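Local coordinates for protein putative aminopeptidase (Leishmania major, PDB 5NTH) that binds manganese and the inhibitor actinonin, and probably acts as an M17 leucyl aminopeptidase that removes N-terminal residues from peptides, at residues Leu243-Leu255 / Gln271-Asn283. Sequence-based numbering, arbitrary orientation.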
loop_
_atom_site.group_PDB
_atom_site.type_symbol
_atom_site.label_atom_id
_atom_site.label_comp_id
_atom_site.label_asym_id
_atom_site.label_seq_id
_atom_site.Cartn_x
_atom_site.Cartn_y
_atom_site.Cartn_z
ATOM N N LEU A 243 -50.874 -7.491 3.347
ATOM C CA LEU A 243 -51.006 -8.845 2.807
ATOM C C LEU A 243 -51.640 -9.839 3.775
ATOM O O LEU A 243 -51.948 -10.942 3.372
ATOM C CB LEU A 243 -49.638 -9.373 2.355
ATOM C CG LEU A 243 -48.870 -8.504 1.351
ATOM C CD1 LEU A 243 -47.472 -9.058 1.120
ATOM C CD2 LEU A 243 -49.599 -8.407 0.034
ATOM N N GLY A 244 -51.826 -9.466 5.039
ATOM C CA GLY A 244 -52.565 -10.293 5.994
ATOM C C GLY A 244 -51.795 -11.529 6.392
ATOM O O GLY A 244 -52.370 -12.620 6.440
ATOM N N VAL A 245 -50.498 -11.373 6.673
ATOM C CA VAL A 245 -49.599 -12.525 6.941
ATOM C C VAL A 245 -49.079 -12.477 8.364
ATOM O O VAL A 245 -49.143 -11.434 9.017
ATOM C CB VAL A 245 -48.411 -12.611 5.929
ATOM C CG1 VAL A 245 -48.904 -12.412 4.498
ATOM C CG2 VAL A 245 -47.307 -11.591 6.220
ATOM N N ASP A 246 -48.543 -13.603 8.836
ATOM C CA ASP A 246 -47.984 -13.643 10.187
ATOM C C ASP A 246 -46.597 -12.987 10.121
ATOM O O ASP A 246 -45.907 -13.051 9.101
ATOM C CB ASP A 246 -47.937 -15.078 10.785
ATOM C CG ASP A 246 -49.314 -15.811 10.753
ATOM O OD1 ASP A 246 -50.384 -15.154 10.854
ATOM O OD2 ASP A 246 -49.319 -17.067 10.639
ATOM N N MET A 247 -46.218 -12.321 11.195
ATOM C CA MET A 247 -44.931 -11.669 11.289
ATOM C C MET A 247 -44.310 -12.010 12.633
ATOM O O MET A 247 -44.963 -11.918 13.669
ATOM C CB MET A 247 -45.092 -10.156 11.167
ATOM C CG MET A 247 -43.773 -9.427 10.976
ATOM S SD MET A 247 -43.907 -7.640 10.787
ATOM C CE MET A 247 -44.412 -7.122 12.435
ATOM N N THR A 248 -43.037 -12.382 12.609
ATOM C CA THR A 248 -42.250 -12.561 13.836
ATOM C C THR A 248 -41.035 -11.645 13.786
ATOM O O THR A 248 -40.280 -11.671 12.814
ATOM C CB THR A 248 -41.795 -14.023 13.996
ATOM O OG1 THR A 248 -42.957 -14.877 14.022
ATOM C CG2 THR A 248 -40.950 -14.195 15.286
ATOM N N VAL A 249 -40.866 -10.828 14.819
ATOM C CA VAL A 249 -39.729 -9.907 14.916
ATOM C C VAL A 249 -38.987 -10.208 16.186
ATOM O O VAL A 249 -39.588 -10.198 17.244
ATOM C CB VAL A 249 -40.187 -8.441 15.017
ATOM C CG1 VAL A 249 -38.995 -7.503 15.125
ATOM C CG2 VAL A 249 -41.040 -8.055 13.819
ATOM N N ILE A 250 -37.686 -10.441 16.109
ATOM C CA ILE A 250 -36.853 -10.462 17.326
ATOM C C ILE A 250 -35.933 -9.260 17.240
ATOM O O ILE A 250 -35.229 -9.112 16.251
ATOM C CB ILE A 250 -36.080 -11.793 17.481
ATOM C CG1 ILE A 250 -37.073 -12.982 17.449
ATOM C CG2 ILE A 250 -35.276 -11.811 18.798
ATOM C CD1 ILE A 250 -36.453 -14.305 17.090
ATOM N N LYS A 251 -35.954 -8.394 18.248
ATOM C CA LYS A 251 -35.256 -7.097 18.162
ATOM C C LYS A 251 -34.271 -6.864 19.318
ATOM O O LYS A 251 -34.579 -7.185 20.460
ATOM C CB LYS A 251 -36.287 -5.963 18.129
ATOM C CG LYS A 251 -35.713 -4.552 18.053
ATOM C CD LYS A 251 -36.830 -3.490 18.070
ATOM C CE LYS A 251 -36.327 -2.076 18.421
ATOM N NZ LYS A 251 -37.295 -0.965 18.119
ATOM N N GLY A 252 -33.095 -6.309 18.991
ATOM C CA GLY A 252 -32.168 -5.731 19.967
ATOM C C GLY A 252 -31.716 -6.717 21.021
ATOM O O GLY A 252 -31.120 -7.715 20.677
ATOM N N ASP A 253 -32.009 -6.441 22.293
ATOM C CA ASP A 253 -31.652 -7.354 23.411
ATOM C C ASP A 253 -32.386 -8.691 23.379
ATOM O O ASP A 253 -31.860 -9.685 23.862
ATOM C CB ASP A 253 -31.829 -6.671 24.788
ATOM C CG ASP A 253 -30.956 -5.396 24.939
ATOM O OD1 ASP A 253 -30.131 -5.057 24.047
ATOM O OD2 ASP A 253 -31.099 -4.715 25.974
ATOM N N GLU A 254 -33.577 -8.715 22.777
ATOM C CA GLU A 254 -34.320 -9.951 22.544
ATOM C C GLU A 254 -33.474 -10.989 21.776
ATOM O O GLU A 254 -33.630 -12.193 22.002
ATOM C CB GLU A 254 -35.653 -9.664 21.833
ATOM N N LEU A 255 -32.575 -10.529 20.899
ATOM C CA LEU A 255 -31.703 -11.428 20.138
ATOM C C LEU A 255 -30.708 -12.092 21.039
ATOM O O LEU A 255 -30.556 -13.320 21.035
ATOM C CB LEU A 255 -30.919 -10.683 19.077
ATOM C CG LEU A 255 -31.726 -10.278 17.866
ATOM C CD1 LEU A 255 -30.982 -9.200 17.085
ATOM C CD2 LEU A 255 -32.016 -11.502 17.003
ATOM N N GLN A 271 -26.042 2.653 15.863
ATOM C CA GLN A 271 -27.052 3.564 16.323
ATOM C C GLN A 271 -28.359 2.810 16.522
ATOM O O GLN A 271 -28.800 2.656 17.649
ATOM C CB GLN A 271 -27.222 4.725 15.343
ATOM C CG GLN A 271 -28.220 5.772 15.812
ATOM C CD GLN A 271 -28.147 7.072 15.033
ATOM O OE1 GLN A 271 -27.685 7.101 13.894
ATOM N NE2 GLN A 271 -28.609 8.160 15.644
ATOM N N TYR A 272 -28.964 2.311 15.453
ATOM C CA TYR A 272 -30.237 1.600 15.596
ATOM C C TYR A 272 -30.050 0.088 15.539
ATOM O O TYR A 272 -29.229 -0.407 14.743
ATOM C CB TYR A 272 -31.259 2.082 14.572
ATOM C CG TYR A 272 -31.433 3.557 14.675
ATOM C CD1 TYR A 272 -31.815 4.143 15.887
ATOM C CD2 TYR A 272 -31.167 4.380 13.583
ATOM C CE1 TYR A 272 -31.933 5.503 16.000
ATOM C CE2 TYR A 272 -31.297 5.752 13.678
ATOM C CZ TYR A 272 -31.664 6.310 14.886
ATOM O OH TYR A 272 -31.770 7.676 14.950
ATOM N N PRO A 273 -30.826 -0.651 16.366
ATOM C CA PRO A 273 -30.477 -2.042 16.699
ATOM C C PRO A 273 -30.796 -3.120 15.649
ATOM O O PRO A 273 -31.479 -2.870 14.668
ATOM C CB PRO A 273 -31.251 -2.288 17.994
ATOM C CG PRO A 273 -32.435 -1.393 17.887
ATOM C CD PRO A 273 -32.053 -0.213 17.053
ATOM N N ALA A 274 -30.281 -4.315 15.898
ATOM C CA ALA A 274 -30.508 -5.451 15.033
ATOM C C ALA A 274 -31.947 -6.001 15.114
ATOM O O ALA A 274 -32.619 -5.850 16.129
ATOM C CB ALA A 274 -29.505 -6.544 15.355
ATOM N N HIS A 275 -32.408 -6.610 14.018
ATOM C CA HIS A 275 -33.692 -7.309 13.986
ATOM C C HIS A 275 -33.576 -8.561 13.152
ATOM O O HIS A 275 -33.004 -8.538 12.060
ATOM C CB HIS A 275 -34.807 -6.523 13.284
ATOM C CG HIS A 275 -35.103 -5.174 13.850
ATOM N ND1 HIS A 275 -34.213 -4.126 13.788
ATOM C CD2 HIS A 275 -36.242 -4.670 14.386
ATOM C CE1 HIS A 275 -34.772 -3.051 14.317
ATOM N NE2 HIS A 275 -36.007 -3.351 14.680
ATOM N N LEU A 276 -34.180 -9.637 13.640
ATOM C CA LEU A 276 -34.626 -10.688 12.749
ATOM C C LEU A 276 -36.104 -10.470 12.510
ATOM O O LEU A 276 -36.902 -10.435 13.438
ATOM C CB LEU A 276 -34.333 -12.074 13.303
ATOM C CG LEU A 276 -32.899 -12.535 13.043
ATOM C CD1 LEU A 276 -32.637 -13.781 13.839
ATOM C CD2 LEU A 276 -32.647 -12.842 11.578
ATOM N N VAL A 277 -36.458 -10.274 11.256
ATOM C CA VAL A 277 -37.826 -10.032 10.901
ATOM C C VAL A 277 -38.191 -11.120 9.909
ATOM O O VAL A 277 -37.488 -11.293 8.900
ATOM C CB VAL A 277 -37.999 -8.666 10.237
ATOM C CG1 VAL A 277 -39.478 -8.391 9.972
ATOM C CG2 VAL A 277 -37.383 -7.571 11.091
ATOM N N THR A 278 -39.274 -11.844 10.208
ATOM C CA THR A 278 -39.744 -12.901 9.350
ATOM C C THR A 278 -41.226 -12.730 9.073
ATOM O O THR A 278 -42.026 -12.571 9.997
ATOM C CB THR A 278 -39.531 -14.279 9.952
ATOM O OG1 THR A 278 -38.130 -14.552 10.036
ATOM C CG2 THR A 278 -40.212 -15.348 9.065
ATOM N N LEU A 279 -41.568 -12.773 7.784
ATOM C CA LEU A 279 -42.943 -12.758 7.307
ATOM C C LEU A 279 -43.204 -14.123 6.737
ATOM O O LEU A 279 -42.325 -14.693 6.084
ATOM C CB LEU A 279 -43.136 -11.714 6.204
ATOM C CG LEU A 279 -43.342 -10.282 6.694
ATOM C CD1 LEU A 279 -42.098 -9.747 7.375
ATOM C CD2 LEU A 279 -43.765 -9.359 5.560
ATOM N N ARG A 280 -44.407 -14.642 6.969
ATOM C CA ARG A 280 -44.784 -15.957 6.438
ATOM C C ARG A 280 -46.285 -16.078 6.143
ATOM O O ARG A 280 -47.120 -15.591 6.914
ATOM C CB ARG A 280 -44.352 -17.051 7.402
ATOM C CG ARG A 280 -44.966 -16.895 8.794
ATOM C CD ARG A 280 -44.895 -18.172 9.619
ATOM N NE ARG A 280 -45.299 -19.372 8.839
ATOM C CZ ARG A 280 -46.456 -20.035 8.913
ATOM N NH1 ARG A 280 -47.424 -19.664 9.745
ATOM N NH2 ARG A 280 -46.635 -21.096 8.134
ATOM N N TYR A 281 -46.594 -16.746 5.033
ATOM C CA TYR A 281 -47.962 -17.013 4.583
ATOM C C TYR A 281 -48.143 -18.506 4.421
ATOM O O TYR A 281 -47.286 -19.156 3.797
ATOM C CB TYR A 281 -48.213 -16.359 3.230
ATOM C CG TYR A 281 -49.660 -16.276 2.763
ATOM C CD1 TYR A 281 -50.645 -15.678 3.543
ATOM C CD2 TYR A 281 -50.021 -16.720 1.494
ATOM C CE1 TYR A 281 -51.969 -15.558 3.075
ATOM C CE2 TYR A 281 -51.332 -16.618 1.006
ATOM C CZ TYR A 281 -52.320 -16.040 1.799
ATOM O OH TYR A 281 -53.624 -15.936 1.314
ATOM N N ARG A 282 -49.224 -19.031 5.024
ATOM C CA ARG A 282 -49.803 -20.314 4.630
ATOM C C ARG A 282 -50.787 -20.058 3.503
ATOM O O ARG A 282 -51.724 -19.251 3.636
ATOM C CB ARG A 282 -50.528 -21.037 5.767
ATOM C CG ARG A 282 -51.087 -22.446 5.371
ATOM C CD ARG A 282 -51.632 -23.256 6.558
ATOM N NE ARG A 282 -50.805 -22.918 7.730
ATOM C CZ ARG A 282 -49.889 -23.687 8.341
ATOM N NH1 ARG A 282 -49.198 -23.150 9.357
ATOM N NH2 ARG A 282 -49.668 -24.965 7.990
ATOM N N ASN A 283 -50.573 -20.771 2.402
ATOM C CA ASN A 283 -51.410 -20.661 1.224
ATOM C C ASN A 283 -52.699 -21.456 1.468
ATOM O O ASN A 283 -52.643 -22.684 1.669
ATOM C CB ASN A 283 -50.650 -21.178 0.002
ATOM C CG ASN A 283 -51.408 -20.975 -1.284
ATOM O OD1 ASN A 283 -52.528 -20.450 -1.288
ATOM N ND2 ASN A 283 -50.803 -21.391 -2.394
HETATM O O HOH W 1 -37.732 -13.484 12.994
#
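Pro-273 sets its ring against the end of strand 246-251, CB near the CA of Gly-252 and CG 4.0 Å from CE of Lys-251. The carbonyl of Ala-274 then takes the N-H of Gly-252, just beyond the paired strands, while CB of Ala-274 lies 3.5 Å from CD1 of Leu-255, where the chain has already turned into helix 253-257. At His-275 the imidazole swings beside Lys-251, which, with CG anti to the backbone N (chi1 179°), runs an extended chain alongside the ring; Lys-251 CG makes a CH-pi contact over one face, 3.9 Å from the centroid and offset toward the rim. Val-249 CG1 comes to the edge of the same ring. Leu-276 projects from the opposite face of the sheet to His-275, its CD1 on CD2 of Leu-255, and its backbone pairs both ways with Ile-250. Strands 246-251 and 275-282 thus form an antiparallel pair at one margin of the mixed eight-stranded sheet of the M17 catalytic domain. Strand 246-251 is outermost within the chain; strand 275-282 also bonds to strand 349-361. Val-277 lies alongside Val-249, CG1 to CG2, on the side that carries His-275. Thr-278 N to Thr-248 O and Thr-248 N to Thr-278 O are both 2.8 Å hydrogen bonds. A water donates to Thr-248 O while also hydrogen-bonding OG1 of Thr-278, which has Thr-355 OG1 as a further partner. Leu-279 runs beside Met-247, CD1 4.0 Å from CG, and Leu-279 also touches Phe-332 of helix 323-341. Arg-280 leaves its backbone with CG between N and the carbonyl carbon (chi1 59°) and bends at chi3, placing NH1 3.3 Å from Asp-246 OD2 in a salt bridge, guanidinium and carboxylate planes 39° apart. Tyr-281 crosses Val-245 at about a right angle, CD1 against CG1, and its hydroxyl bonds to Lys-340 NZ.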